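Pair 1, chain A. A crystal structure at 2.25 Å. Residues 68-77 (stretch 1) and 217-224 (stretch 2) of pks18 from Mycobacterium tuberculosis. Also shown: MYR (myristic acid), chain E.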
# COMPACT_ATOMS: atom_id res chain seq x y z
N ARG A 68 -13.74 17.16 -30.94
CA ARG A 68 -12.66 16.77 -30.05
C ARG A 68 -12.66 15.27 -29.77
O ARG A 68 -11.60 14.65 -29.70
CB ARG A 68 -12.77 17.54 -28.74
CG ARG A 68 -12.78 19.04 -28.93
CD ARG A 68 -13.16 19.77 -27.67
NE ARG A 68 -13.02 21.21 -27.84
CZ ARG A 68 -13.29 22.11 -26.90
NH1 ARG A 68 -13.71 21.71 -25.71
NH2 ARG A 68 -13.12 23.40 -27.14
N ILE A 69 -13.84 14.69 -29.61
CA ILE A 69 -13.97 13.27 -29.31
C ILE A 69 -13.42 12.33 -30.39
O ILE A 69 -12.57 11.50 -30.11
CB ILE A 69 -15.44 12.90 -29.02
CG1 ILE A 69 -15.94 13.68 -27.81
CG2 ILE A 69 -15.57 11.40 -28.77
CD1 ILE A 69 -15.10 13.48 -26.56
N PRO A 70 -13.91 12.46 -31.64
CA PRO A 70 -13.45 11.60 -32.73
C PRO A 70 -11.92 11.50 -32.88
O PRO A 70 -11.40 10.42 -33.13
CB PRO A 70 -14.12 12.22 -33.95
CG PRO A 70 -15.41 12.72 -33.39
CD PRO A 70 -14.96 13.38 -32.11
N ARG A 71 -11.23 12.63 -32.74
CA ARG A 71 -9.77 12.65 -32.87
C ARG A 71 -9.14 11.87 -31.72
O ARG A 71 -8.38 10.92 -31.93
CB ARG A 71 -9.24 14.09 -32.81
CG ARG A 71 -9.89 15.06 -33.77
CD ARG A 71 -9.41 16.47 -33.50
NE ARG A 71 -10.45 17.45 -33.78
CZ ARG A 71 -10.54 18.64 -33.19
NH1 ARG A 71 -9.64 19.00 -32.29
NH2 ARG A 71 -11.55 19.45 -33.49
N VAL A 72 -9.46 12.29 -30.51
CA VAL A 72 -8.94 11.67 -29.30
C VAL A 72 -9.50 10.26 -29.11
O VAL A 72 -9.63 9.79 -27.99
CB VAL A 72 -9.29 12.54 -28.05
CG1 VAL A 72 -10.79 12.62 -27.88
CG2 VAL A 72 -8.63 11.97 -26.80
N TYR A 73 -9.83 9.59 -30.21
CA TYR A 73 -10.36 8.23 -30.13
C TYR A 73 -9.79 7.40 -31.27
O TYR A 73 -9.48 6.23 -31.08
CB TYR A 73 -11.89 8.23 -30.19
CG TYR A 73 -12.55 8.10 -28.82
CD1 TYR A 73 -12.65 6.86 -28.19
CD2 TYR A 73 -13.01 9.23 -28.14
CE1 TYR A 73 -13.18 6.76 -26.90
CE2 TYR A 73 -13.55 9.13 -26.86
CZ TYR A 73 -13.62 7.90 -26.25
OH TYR A 73 -14.12 7.81 -24.97
N GLN A 74 -9.65 8.01 -32.44
CA GLN A 74 -9.08 7.29 -33.56
C GLN A 74 -7.57 7.23 -33.38
O GLN A 74 -6.88 6.45 -34.03
CB GLN A 74 -9.45 7.95 -34.90
CG GLN A 74 -9.16 9.43 -34.99
CD GLN A 74 -9.54 10.01 -36.35
OE1 GLN A 74 -10.66 9.82 -36.82
NE2 GLN A 74 -8.60 10.72 -36.97
N LYS A 75 -7.06 8.06 -32.47
CA LYS A 75 -5.63 8.09 -32.20
C LYS A 75 -5.26 7.26 -30.96
O LYS A 75 -4.11 7.25 -30.53
CB LYS A 75 -5.15 9.54 -32.03
N SER A 76 -6.23 6.54 -30.41
CA SER A 76 -5.99 5.73 -29.21
C SER A 76 -5.30 4.40 -29.51
O SER A 76 -4.58 3.88 -28.67
CB SER A 76 -7.31 5.45 -28.50
OG SER A 76 -8.10 4.54 -29.26
N ARG A 77 -5.54 3.86 -30.70
CA ARG A 77 -4.98 2.58 -31.12
C ARG A 77 -5.59 1.45 -30.28
O ARG A 77 -4.95 0.43 -30.02
CB ARG A 77 -3.45 2.58 -31.00
CG ARG A 77 -2.78 3.72 -31.75
CD ARG A 77 -1.51 3.26 -32.47
NE ARG A 77 -1.76 2.93 -33.88
CZ ARG A 77 -1.84 3.84 -34.86
NH1 ARG A 77 -1.68 5.12 -34.59
NH2 ARG A 77 -2.09 3.45 -36.10
N ASP A 217 -9.04 14.52 -19.28
CA ASP A 217 -10.16 13.69 -18.87
C ASP A 217 -10.69 12.91 -20.07
O ASP A 217 -10.92 11.71 -19.98
CB ASP A 217 -11.28 14.54 -18.28
CG ASP A 217 -12.12 13.77 -17.28
OD1 ASP A 217 -11.65 13.58 -16.13
OD2 ASP A 217 -13.25 13.36 -17.63
N VAL A 218 -10.87 13.60 -21.20
CA VAL A 218 -11.36 12.95 -22.41
C VAL A 218 -10.40 11.86 -22.85
O VAL A 218 -10.82 10.79 -23.30
CB VAL A 218 -11.52 13.95 -23.57
CG1 VAL A 218 -11.87 13.21 -24.86
CG2 VAL A 218 -12.59 14.99 -23.24
N VAL A 219 -9.10 12.14 -22.71
CA VAL A 219 -8.06 11.20 -23.08
C VAL A 219 -8.06 9.96 -22.18
O VAL A 219 -7.98 8.83 -22.66
CB VAL A 219 -6.66 11.87 -23.03
CG1 VAL A 219 -5.56 10.81 -23.14
CG2 VAL A 219 -6.53 12.88 -24.16
N ILE A 220 -8.14 10.19 -20.87
CA ILE A 220 -8.17 9.10 -19.90
C ILE A 220 -9.39 8.21 -20.15
O ILE A 220 -9.30 6.98 -20.12
CB ILE A 220 -8.20 9.67 -18.46
CG1 ILE A 220 -6.87 9.42 -17.77
CG2 ILE A 220 -9.33 9.08 -17.66
CD1 ILE A 220 -5.73 10.19 -18.37
N HIS A 221 -10.53 8.83 -20.40
CA HIS A 221 -11.76 8.09 -20.63
C HIS A 221 -11.77 7.35 -21.96
O HIS A 221 -12.62 6.50 -22.20
CB HIS A 221 -12.96 9.02 -20.53
CG HIS A 221 -13.30 9.42 -19.13
ND1 HIS A 221 -14.54 9.18 -18.57
CD2 HIS A 221 -12.57 10.04 -18.17
CE1 HIS A 221 -14.55 9.64 -17.33
NE2 HIS A 221 -13.37 10.17 -17.07
N SER A 222 -10.81 7.66 -22.82
CA SER A 222 -10.74 6.98 -24.11
C SER A 222 -9.70 5.87 -24.02
O SER A 222 -9.66 4.98 -24.88
CB SER A 222 -10.36 7.96 -25.23
OG SER A 222 -8.96 8.20 -25.26
N LEU A 223 -8.87 5.91 -22.98
CA LEU A 223 -7.81 4.92 -22.83
C LEU A 223 -7.94 3.87 -21.72
O LEU A 223 -7.60 2.71 -21.92
CB LEU A 223 -6.46 5.63 -22.64
CG LEU A 223 -5.88 6.45 -23.79
CD1 LEU A 223 -4.54 7.01 -23.37
CD2 LEU A 223 -5.73 5.57 -25.03
N PHE A 224 -8.45 4.28 -20.56
CA PHE A 224 -8.55 3.37 -19.43
C PHE A 224 -9.63 2.29 -19.47
O PHE A 224 -10.77 2.53 -19.86
CB PHE A 224 -8.65 4.21 -18.15
CG PHE A 224 -7.44 5.07 -17.88
CD1 PHE A 224 -6.45 5.24 -18.85
CD2 PHE A 224 -7.27 5.70 -16.65
CE1 PHE A 224 -5.32 6.02 -18.60
CE2 PHE A 224 -6.13 6.49 -16.39
CZ PHE A 224 -5.16 6.65 -17.37
C1 MYR E . -15.80 5.18 -21.17
O1 MYR E . -16.15 4.30 -21.95
O2 MYR E . -15.63 6.33 -21.60
C2 MYR E . -15.55 4.86 -19.70
C3 MYR E . -14.07 4.98 -19.35
C4 MYR E . -13.82 4.64 -17.88
C5 MYR E . -12.34 4.80 -17.51
C6 MYR E . -11.87 6.25 -17.59
C7 MYR E . -12.49 7.14 -16.51
C8 MYR E . -12.00 6.78 -15.11
C9 MYR E . -10.49 7.01 -14.96
C10 MYR E . -10.00 6.52 -13.61
C11 MYR E . -8.48 6.69 -13.48
C12 MYR E . -7.97 6.14 -12.15
C13 MYR E . -6.45 6.25 -12.07
C14 MYR E . -5.92 5.67 -10.76

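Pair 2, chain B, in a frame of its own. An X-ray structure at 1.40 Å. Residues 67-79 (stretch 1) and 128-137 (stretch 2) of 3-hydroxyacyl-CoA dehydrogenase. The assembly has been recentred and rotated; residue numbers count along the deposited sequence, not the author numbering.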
# COMPACT_ATOMS: atom_id res chain seq x y z
N ASP B 67 -20.72 0.34 25.94
CA ASP B 67 -19.53 -0.44 25.63
C ASP B 67 -19.66 -0.91 24.18
O ASP B 67 -20.53 -1.76 23.88
CB ASP B 67 -19.42 -1.65 26.56
CG ASP B 67 -18.25 -2.54 26.24
OD1 ASP B 67 -17.53 -2.27 25.26
OD2 ASP B 67 -18.04 -3.53 26.97
N VAL B 68 -18.90 -0.32 23.27
CA VAL B 68 -19.03 -0.66 21.84
C VAL B 68 -18.79 -2.12 21.49
O VAL B 68 -19.26 -2.57 20.44
CB VAL B 68 -18.15 0.22 20.92
CG1 VAL B 68 -18.66 1.65 20.89
CG2 VAL B 68 -16.69 0.14 21.30
N ALA B 69 -18.10 -2.87 22.36
CA ALA B 69 -17.83 -4.28 22.08
C ALA B 69 -18.98 -5.18 22.52
O ALA B 69 -18.93 -6.39 22.30
CB ALA B 69 -16.55 -4.73 22.76
N SER B 70 -20.01 -4.60 23.16
CA SER B 70 -21.16 -5.36 23.65
C SER B 70 -22.31 -5.42 22.64
O SER B 70 -22.80 -4.39 22.17
CB SER B 70 -21.67 -4.77 24.96
OG SER B 70 -22.98 -5.21 25.28
N ASP B 71 -22.74 -6.63 22.31
CA ASP B 71 -23.92 -6.82 21.46
C ASP B 71 -25.12 -6.04 22.02
O ASP B 71 -25.81 -5.28 21.31
CB ASP B 71 -24.22 -8.33 21.40
CG ASP B 71 -25.46 -8.66 20.60
OD1 ASP B 71 -25.34 -8.78 19.39
OD2 ASP B 71 -26.56 -8.87 21.18
N THR B 72 -25.39 -6.25 23.32
CA THR B 72 -26.50 -5.60 24.03
C THR B 72 -26.42 -4.10 23.97
O THR B 72 -27.40 -3.43 23.62
CB THR B 72 -26.45 -6.04 25.52
OG1 THR B 72 -26.80 -7.40 25.59
CG2 THR B 72 -27.34 -5.17 26.45
N ASP B 73 -25.26 -3.56 24.33
CA ASP B 73 -25.13 -2.11 24.38
C ASP B 73 -25.21 -1.52 22.99
O ASP B 73 -25.75 -0.44 22.81
CB ASP B 73 -23.82 -1.68 25.02
CG ASP B 73 -23.82 -1.76 26.51
OD1 ASP B 73 -24.84 -2.16 27.13
OD2 ASP B 73 -22.76 -1.37 27.06
N GLY B 74 -24.67 -2.22 21.99
CA GLY B 74 -24.76 -1.70 20.64
C GLY B 74 -26.20 -1.60 20.19
O GLY B 74 -26.62 -0.57 19.64
N LYS B 75 -26.99 -2.64 20.46
CA LYS B 75 -28.41 -2.62 20.08
C LYS B 75 -29.16 -1.54 20.85
O LYS B 75 -30.04 -0.87 20.29
CB LYS B 75 -29.06 -3.99 20.29
CG LYS B 75 -28.50 -5.01 19.30
CD LYS B 75 -28.88 -6.46 19.59
CE LYS B 75 -28.27 -7.37 18.54
NZ LYS B 75 -28.19 -8.82 18.91
N ALA B 76 -28.81 -1.37 22.13
CA ALA B 76 -29.48 -0.33 22.94
C ALA B 76 -29.19 1.07 22.40
O ALA B 76 -30.05 1.96 22.45
CB ALA B 76 -29.09 -0.42 24.40
N ALA B 77 -27.98 1.25 21.87
CA ALA B 77 -27.55 2.54 21.32
C ALA B 77 -28.32 2.88 20.05
O ALA B 77 -28.83 4.01 19.87
CB ALA B 77 -26.05 2.51 21.05
N ILE B 78 -28.47 1.89 19.17
CA ILE B 78 -29.26 2.08 17.96
C ILE B 78 -30.69 2.45 18.35
O ILE B 78 -31.27 3.39 17.81
CB ILE B 78 -29.34 0.80 17.12
CG1 ILE B 78 -27.96 0.35 16.65
CG2 ILE B 78 -30.32 0.97 15.97
CD1 ILE B 78 -27.17 1.35 15.85
N ALA B 79 -31.26 1.70 19.29
CA ALA B 79 -32.64 1.93 19.66
C ALA B 79 -32.80 3.31 20.31
O ALA B 79 -33.81 3.98 20.11
CB ALA B 79 -33.14 0.84 20.60
N ASN B 128 -18.91 -4.17 15.57
CA ASN B 128 -20.20 -4.30 16.22
C ASN B 128 -21.08 -3.10 15.93
O ASN B 128 -22.26 -3.24 15.54
CB ASN B 128 -20.01 -4.44 17.73
CG ASN B 128 -21.31 -4.73 18.45
OD1 ASN B 128 -22.13 -5.53 17.98
ND2 ASN B 128 -21.52 -4.06 19.59
N MET B 129 -20.55 -1.90 16.07
CA MET B 129 -21.37 -0.73 15.80
C MET B 129 -21.69 -0.60 14.30
O MET B 129 -22.79 -0.18 13.95
CB MET B 129 -20.70 0.54 16.34
CG MET B 129 -20.58 0.56 17.87
SD MET B 129 -22.10 0.23 18.76
CE MET B 129 -23.24 1.38 17.99
N LEU B 130 -20.75 -0.95 13.41
CA LEU B 130 -21.04 -0.82 12.00
C LEU B 130 -22.13 -1.78 11.52
O LEU B 130 -23.00 -1.39 10.75
CB LEU B 130 -19.77 -0.90 11.16
CG LEU B 130 -19.19 -2.19 10.66
CD1 LEU B 130 -19.98 -2.78 9.49
CD2 LEU B 130 -17.78 -1.88 10.22
N ARG B 131 -22.15 -3.01 12.05
CA ARG B 131 -23.15 -3.98 11.59
C ARG B 131 -24.55 -3.52 12.02
O ARG B 131 -25.53 -3.61 11.25
CB ARG B 131 -22.81 -5.40 12.07
CG ARG B 131 -23.11 -5.67 13.53
CD ARG B 131 -22.51 -6.95 14.10
NE ARG B 131 -22.88 -6.98 15.51
CZ ARG B 131 -23.96 -7.54 16.03
NH1 ARG B 131 -24.70 -8.38 15.33
NH2 ARG B 131 -24.23 -7.30 17.31
N LEU B 132 -24.64 -3.00 13.24
CA LEU B 132 -25.94 -2.58 13.76
C LEU B 132 -26.41 -1.24 13.14
O LEU B 132 -27.61 -1.05 12.84
CB LEU B 132 -25.87 -2.47 15.30
CG LEU B 132 -25.56 -3.79 16.00
CD1 LEU B 132 -25.33 -3.52 17.48
CD2 LEU B 132 -26.67 -4.83 15.78
N ALA B 133 -25.48 -0.31 12.93
CA ALA B 133 -25.85 0.92 12.26
C ALA B 133 -26.25 0.66 10.83
O ALA B 133 -27.21 1.27 10.33
CB ALA B 133 -24.73 1.93 12.29
N ALA B 134 -25.53 -0.23 10.15
CA ALA B 134 -25.87 -0.55 8.76
C ALA B 134 -27.27 -1.13 8.65
O ALA B 134 -28.03 -0.79 7.73
CB ALA B 134 -24.86 -1.53 8.17
N GLU B 135 -27.62 -2.01 9.59
CA GLU B 135 -28.95 -2.59 9.63
C GLU B 135 -30.03 -1.52 9.72
O GLU B 135 -31.06 -1.58 9.05
CB GLU B 135 -29.01 -3.54 10.83
CG GLU B 135 -30.34 -4.30 10.89
CD GLU B 135 -30.43 -5.26 12.06
OE1 GLU B 135 -29.91 -4.93 13.15
OE2 GLU B 135 -31.00 -6.36 11.89
N ALA B 136 -29.80 -0.53 10.58
CA ALA B 136 -30.75 0.58 10.72
C ALA B 136 -30.79 1.47 9.43
O ALA B 136 -31.85 1.81 8.92
CB ALA B 136 -30.37 1.39 11.95
N MET B 137 -29.61 1.83 8.91
CA MET B 137 -29.51 2.69 7.74
C MET B 137 -30.21 2.07 6.53
O MET B 137 -30.77 2.79 5.69
CB MET B 137 -28.04 2.94 7.38
CG MET B 137 -27.33 3.86 8.35
SD MET B 137 -25.55 3.76 8.02
CE MET B 137 -24.90 4.88 9.24
O HOH W 1 -27.39 -9.20 16.12

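The sharpest difference lies at one matched position near the middle of the first helix, where pair 1 has Val A72 and pair 2 has Gly B74. In pair 1 the valine CA-to-CB bond points toward the second helix, and both methyl groups are used: Val A72 CG1 lies 3.3 Å from Val A218 CG1, and Val A72 CG2 lies 3.5 Å from Val A219 CG2. In pair 2 the place is empty of side chain, and the partner helix fills it. Leu B132 CD1 comes to 3.4 Å from Gly B74 C and 3.5 Å from Lys B75 N, while Met B129 SD rests 3.8 Å from Gly B74 CA. A CB on Gly B74 would fall 2.7 Å from Leu B132 CD1 and 2.9 Å from Asn B128 ND2, both clashes, so the deposited position of Leu B132 leaves no room for a CB on Gly B74.

The frame around this exchange is the same. Fourteen central residues superpose with an RMSD of 0.6 Å, and the helix axes approach to 9.6 Å in both pairs, crossing at -48° in pair 1 and -36° in pair 2.

The exchange is reciprocal, for Ser A222 matches Leu B132. Both point toward the opposing helix, but the serine is short. Ser A222 OG donates back to Val A219 O at 2.8 Å, and Ser A222 CB lies over one face of the Tyr A73 ring, 3.6 Å from the ring centroid. The bulk that Leu B132 sends across in pair 2 is matched in pair 1 by Val A72 reaching the other way, while the Tyr A73 ring lies over the short Ser A222. In pair 2 Leu B132 sits as a knob among Asp B71, Gly B74, Lys B75 and Ile B78. Lys B75, the match of Tyr A73, contributes its aliphatic part, with Lys B75 CG 3.9 Å from Leu B132 CD1.

At the start of the first helix, apolar packing gives way to polar bonding. Ile A69 CD1 meets Val A218 CG1 at 3.7 Å; the matched residues are Asp B71 and Asn B128. Asn B128 ND2 donates to Val B68 O at 2.8 Å and to Ser B70 O at 2.9 Å, tying the second helix to the approach to the first. Asn B128 OD1 accepts from Arg B131 NE at 3.0 Å and from Arg B131 NH2 at 2.8 Å, and Arg B131 NH2 also forms a salt bridge with Asp B71 OD1 at 2.8 Å. Lys B75 NZ also pairs with Asp B71 OD2 at 2.8 Å, so one carboxylate serves two cations. His A221 matches Arg B131, but its ring has one face over C7 of the bound myristic acid.

At the far end, Ser A76 matches Ile B78, and both point toward the second helix. Ser A76 CB reaches Leu A223 CD2 at 3.8 Å; in pair 2 the larger residue is on the first helix, where Ile B78 CG1 packs 3.8 Å from Leu B132 CB and Ile B78 CD1 4.4 Å from CB of Ala B133, the match of Leu A223. The summed buried surface is 353 Å² in pair 1 and 494 Å² in pair 2.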